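PDB 3G85: transcriptional regulator (LacI family) from Clostridium acetobutylicum ATCC 824, which probably acts as a LacI-family transcription factor that binds regulatory DNA, with a periplasmic-binding-protein-like domain that may sense a small ligand. Local coordinates for residues I63-I77 against L85-R99. Sequence-based numbering, arbitrary orientation.
Sequences ISKENSFDAAIIANI and LNKASLTLPIILFNR
Ala72 and Ile74 join Ile95 in the parallel ladder of a beta-alpha-beta unit, strand 71-74, helix 79-87, strand 94-97, within the parallel sheet of one lobe of this periplasmic-binding-protein-like fold. Ala72 N donates to Pro93 O at 3.0 Å and Ala72 O accepts from Ile95 N; Ile74 N then reaches Ile95 O, and Phe97 N returns to Ile74 O. Pro93 has no N-H to offer, but the ladder takes only its carbonyl here.

Beneath the helix, branched aliphatic residues fill the face: Ile74 CG1 lies 3.8 Å from Ile94 CG2 and also meets Leu96 CD2, the Ile74 and Leu96 side chains running alongside each other. CG1 of Ile77 stands anti to its backbone N (chi1 -165°), which carries CD1 to within 3.6 Å of Leu85 CD1 on the helix. Ile73 and Ile95 point to the sheet's other face and pack on Cys252 and Val256 of helix 245-260, branched apolar side chains suited to a buried helix-sheet seam.

At the strands' C-terminal ends, Arg99 turns its planar guanidinium edge to two oxygens. NH2 donates to Asn76 OD1 at 2.6 Å, approaching above the amide plane, with the two planes 75° apart; Asn139 also binds this oxygen, and Asp21 holds Asn76 ND2. The same NH2 also bonds to Ile77 O, at a distance so short that its exact value is doubtful, while a water bridges Ile77 O and Arg99 NE, lying 2.7 Å from NE.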
# COMPACT_ATOMS: atom_id res chain seq x y z
N ILE A 63 16.30 -0.98 -18.14
CA ILE A 63 15.18 -1.62 -18.86
C ILE A 63 15.26 -1.48 -20.39
O ILE A 63 14.33 -1.85 -21.11
CB ILE A 63 13.75 -1.17 -18.34
CG1 ILE A 63 13.47 0.31 -18.63
CG2 ILE A 63 13.58 -1.50 -16.85
CD1 ILE A 63 11.98 0.71 -18.63
N SER A 64 16.39 -0.97 -20.89
CA SER A 64 16.59 -0.77 -22.33
C SER A 64 17.11 -2.03 -23.00
O SER A 64 17.61 -2.95 -22.34
CB SER A 64 17.60 0.34 -22.60
OG SER A 64 18.93 -0.13 -22.40
N LYS A 65 17.00 -2.05 -24.33
CA LYS A 65 17.60 -3.09 -25.16
C LYS A 65 19.06 -3.34 -24.79
O LYS A 65 19.52 -4.49 -24.77
CB LYS A 65 17.51 -2.71 -26.65
CG LYS A 65 18.24 -3.69 -27.60
CD LYS A 65 18.13 -3.28 -29.07
CE LYS A 65 18.43 -4.48 -29.97
NZ LYS A 65 19.89 -4.82 -30.02
N GLU A 66 19.78 -2.27 -24.47
CA GLU A 66 21.24 -2.29 -24.45
C GLU A 66 21.89 -2.55 -23.09
O GLU A 66 22.95 -3.18 -23.03
CB GLU A 66 21.81 -0.99 -25.06
CG GLU A 66 21.48 -0.79 -26.55
CD GLU A 66 22.08 -1.87 -27.46
OE1 GLU A 66 23.29 -2.18 -27.33
OE2 GLU A 66 21.33 -2.42 -28.31
N ASN A 67 21.28 -2.06 -22.02
CA ASN A 67 21.92 -2.11 -20.70
C ASN A 67 21.11 -2.87 -19.64
O ASN A 67 21.27 -2.62 -18.44
CB ASN A 67 22.19 -0.68 -20.19
CG ASN A 67 22.84 0.21 -21.23
OD1 ASN A 67 23.99 -0.02 -21.62
ND2 ASN A 67 22.11 1.23 -21.70
N SER A 68 20.27 -3.81 -20.08
CA SER A 68 19.19 -4.33 -19.23
C SER A 68 19.65 -5.23 -18.09
O SER A 68 20.60 -6.01 -18.23
CB SER A 68 18.09 -5.02 -20.04
OG SER A 68 18.39 -6.40 -20.22
N PHE A 69 18.97 -5.10 -16.95
CA PHE A 69 19.07 -6.06 -15.88
C PHE A 69 18.48 -7.39 -16.37
O PHE A 69 17.93 -7.46 -17.45
CB PHE A 69 18.29 -5.54 -14.69
CG PHE A 69 19.00 -4.44 -13.96
CD1 PHE A 69 20.09 -4.72 -13.15
CD2 PHE A 69 18.57 -3.12 -14.10
CE1 PHE A 69 20.74 -3.70 -12.45
CE2 PHE A 69 19.23 -2.08 -13.39
CZ PHE A 69 20.31 -2.37 -12.59
N ASP A 70 18.60 -8.44 -15.57
CA ASP A 70 18.00 -9.73 -15.93
C ASP A 70 16.49 -9.77 -15.73
O ASP A 70 15.80 -10.58 -16.35
CB ASP A 70 18.67 -10.85 -15.16
CG ASP A 70 20.14 -10.97 -15.51
OD1 ASP A 70 20.43 -11.50 -16.61
OD2 ASP A 70 20.98 -10.48 -14.73
N ALA A 71 15.99 -8.89 -14.84
CA ALA A 71 14.57 -8.76 -14.56
C ALA A 71 14.36 -7.48 -13.77
O ALA A 71 15.30 -6.93 -13.17
CB ALA A 71 14.07 -9.96 -13.75
N ALA A 72 13.12 -6.98 -13.76
CA ALA A 72 12.82 -5.79 -12.96
C ALA A 72 11.47 -5.95 -12.30
O ALA A 72 10.58 -6.60 -12.85
CB ALA A 72 12.80 -4.56 -13.84
N ILE A 73 11.33 -5.32 -11.14
CA ILE A 73 10.05 -5.22 -10.44
C ILE A 73 9.82 -3.72 -10.31
O ILE A 73 10.73 -3.01 -9.84
CB ILE A 73 10.15 -5.77 -9.00
CG1 ILE A 73 10.61 -7.24 -8.99
CG2 ILE A 73 8.81 -5.62 -8.31
CD1 ILE A 73 11.20 -7.73 -7.65
N ILE A 74 8.64 -3.23 -10.70
CA ILE A 74 8.34 -1.81 -10.56
C ILE A 74 7.42 -1.62 -9.40
O ILE A 74 6.29 -2.10 -9.45
CB ILE A 74 7.64 -1.23 -11.78
CG1 ILE A 74 8.20 -1.77 -13.09
CG2 ILE A 74 7.64 0.32 -11.66
CD1 ILE A 74 9.71 -1.64 -13.31
N ALA A 75 7.91 -0.95 -8.35
CA ALA A 75 7.16 -0.82 -7.09
C ALA A 75 5.84 -0.04 -7.22
O ALA A 75 4.83 -0.43 -6.61
CB ALA A 75 8.05 -0.21 -6.02
N ASN A 76 5.85 1.06 -7.98
CA ASN A 76 4.65 1.88 -8.15
C ASN A 76 4.66 2.59 -9.49
O ASN A 76 5.04 3.77 -9.57
CB ASN A 76 4.51 2.92 -6.98
CG ASN A 76 3.28 3.83 -7.15
OD1 ASN A 76 2.18 3.34 -7.46
ND2 ASN A 76 3.47 5.14 -6.96
N ILE A 77 4.29 1.87 -10.56
CA ILE A 77 4.40 2.45 -11.89
C ILE A 77 3.33 3.54 -12.07
O ILE A 77 2.20 3.38 -11.61
CB ILE A 77 4.33 1.35 -12.99
CG1 ILE A 77 4.82 1.92 -14.33
CG2 ILE A 77 2.91 0.68 -13.02
CD1 ILE A 77 5.34 0.88 -15.29
N LEU A 85 5.43 1.36 -21.05
CA LEU A 85 5.61 -0.10 -20.96
C LEU A 85 4.60 -0.86 -21.83
O LEU A 85 4.95 -1.87 -22.44
CB LEU A 85 5.49 -0.59 -19.52
CG LEU A 85 6.64 -0.54 -18.52
CD1 LEU A 85 6.43 -1.68 -17.55
CD2 LEU A 85 8.00 -0.64 -19.14
N ASN A 86 3.36 -0.39 -21.85
CA ASN A 86 2.30 -1.03 -22.62
C ASN A 86 2.59 -1.13 -24.11
O ASN A 86 2.16 -2.09 -24.75
CB ASN A 86 0.96 -0.33 -22.41
CG ASN A 86 0.29 -0.76 -21.13
OD1 ASN A 86 0.70 -1.75 -20.52
ND2 ASN A 86 -0.74 -0.02 -20.71
N LYS A 87 3.33 -0.15 -24.64
CA LYS A 87 3.63 -0.09 -26.08
C LYS A 87 5.03 -0.61 -26.41
O LYS A 87 5.32 -0.94 -27.57
CB LYS A 87 3.43 1.34 -26.62
CG LYS A 87 2.10 2.03 -26.21
CD LYS A 87 0.85 1.15 -26.44
CE LYS A 87 -0.46 1.91 -26.14
NZ LYS A 87 -0.71 2.18 -24.67
N ALA A 88 5.88 -0.70 -25.40
CA ALA A 88 7.26 -1.17 -25.57
C ALA A 88 7.34 -2.68 -25.75
O ALA A 88 6.51 -3.44 -25.22
CB ALA A 88 8.13 -0.75 -24.36
N SER A 89 8.36 -3.13 -26.47
CA SER A 89 8.69 -4.54 -26.50
C SER A 89 10.06 -4.73 -25.88
O SER A 89 11.09 -4.65 -26.58
CB SER A 89 8.66 -5.10 -27.93
OG SER A 89 7.33 -5.08 -28.44
N LEU A 90 10.06 -5.01 -24.58
CA LEU A 90 11.29 -5.05 -23.79
C LEU A 90 11.92 -6.44 -23.64
O LEU A 90 11.26 -7.46 -23.82
CB LEU A 90 11.06 -4.39 -22.43
CG LEU A 90 10.65 -2.91 -22.47
CD1 LEU A 90 10.60 -2.39 -21.07
CD2 LEU A 90 11.63 -2.05 -23.31
N THR A 91 13.20 -6.43 -23.30
CA THR A 91 14.10 -7.59 -23.40
C THR A 91 14.30 -8.37 -22.08
O THR A 91 15.18 -9.25 -22.01
CB THR A 91 15.49 -7.16 -23.96
OG1 THR A 91 16.18 -6.34 -23.00
CG2 THR A 91 15.36 -6.40 -25.32
N LEU A 92 13.50 -8.03 -21.07
CA LEU A 92 13.65 -8.61 -19.73
C LEU A 92 12.26 -8.76 -19.07
O LEU A 92 11.35 -7.96 -19.34
CB LEU A 92 14.57 -7.74 -18.85
CG LEU A 92 13.98 -6.52 -18.15
CD1 LEU A 92 14.93 -5.95 -17.08
CD2 LEU A 92 13.59 -5.42 -19.14
N PRO A 93 12.09 -9.77 -18.23
CA PRO A 93 10.81 -9.91 -17.53
C PRO A 93 10.62 -8.74 -16.56
O PRO A 93 11.57 -8.37 -15.85
CB PRO A 93 10.99 -11.18 -16.71
CG PRO A 93 12.17 -11.89 -17.34
CD PRO A 93 13.04 -10.83 -17.86
N ILE A 94 9.40 -8.20 -16.55
CA ILE A 94 9.03 -7.09 -15.66
C ILE A 94 7.80 -7.47 -14.86
O ILE A 94 6.78 -7.87 -15.41
CB ILE A 94 8.71 -5.79 -16.44
CG1 ILE A 94 9.94 -5.31 -17.25
CG2 ILE A 94 8.18 -4.70 -15.47
CD1 ILE A 94 9.82 -3.95 -17.91
N ILE A 95 7.90 -7.34 -13.54
CA ILE A 95 6.76 -7.57 -12.65
C ILE A 95 6.23 -6.22 -12.15
O ILE A 95 6.99 -5.41 -11.61
CB ILE A 95 7.20 -8.40 -11.45
CG1 ILE A 95 7.90 -9.66 -11.95
CG2 ILE A 95 5.99 -8.81 -10.59
CD1 ILE A 95 8.32 -10.50 -10.88
N LEU A 96 4.94 -5.98 -12.33
CA LEU A 96 4.32 -4.79 -11.79
C LEU A 96 3.82 -5.12 -10.39
O LEU A 96 3.20 -6.15 -10.17
CB LEU A 96 3.13 -4.36 -12.66
CG LEU A 96 3.51 -4.07 -14.11
CD1 LEU A 96 2.24 -3.56 -14.87
CD2 LEU A 96 4.64 -3.06 -14.15
N PHE A 97 4.07 -4.22 -9.45
CA PHE A 97 3.61 -4.40 -8.09
C PHE A 97 2.30 -3.65 -7.89
O PHE A 97 2.23 -2.41 -8.08
CB PHE A 97 4.70 -3.90 -7.13
CG PHE A 97 4.53 -4.36 -5.72
CD1 PHE A 97 5.21 -5.47 -5.26
CD2 PHE A 97 3.72 -3.65 -4.83
CE1 PHE A 97 5.09 -5.90 -3.93
CE2 PHE A 97 3.57 -4.09 -3.49
CZ PHE A 97 4.27 -5.23 -3.06
N ASN A 98 1.25 -4.40 -7.54
CA ASN A 98 -0.10 -3.89 -7.33
C ASN A 98 -0.69 -3.13 -8.52
O ASN A 98 -1.22 -2.02 -8.35
CB ASN A 98 -0.17 -3.03 -6.05
CG ASN A 98 -1.51 -3.13 -5.34
OD1 ASN A 98 -2.30 -4.05 -5.58
ND2 ASN A 98 -1.77 -2.18 -4.46
N ARG A 99 -0.57 -3.69 -9.71
CA ARG A 99 -1.25 -3.19 -10.90
C ARG A 99 -1.63 -4.37 -11.67
O ARG A 99 -0.75 -5.10 -12.12
CB ARG A 99 -0.27 -2.48 -11.83
CG ARG A 99 0.25 -1.30 -11.35
CD ARG A 99 -0.70 -0.12 -11.58
NE ARG A 99 0.07 1.04 -11.14
CZ ARG A 99 0.44 1.26 -9.89
NH1 ARG A 99 0.06 0.42 -8.91
NH2 ARG A 99 1.18 2.32 -9.60
O HOH W 1 3.61 -0.89 -10.02
O HOH W 2 -0.60 3.02 -12.83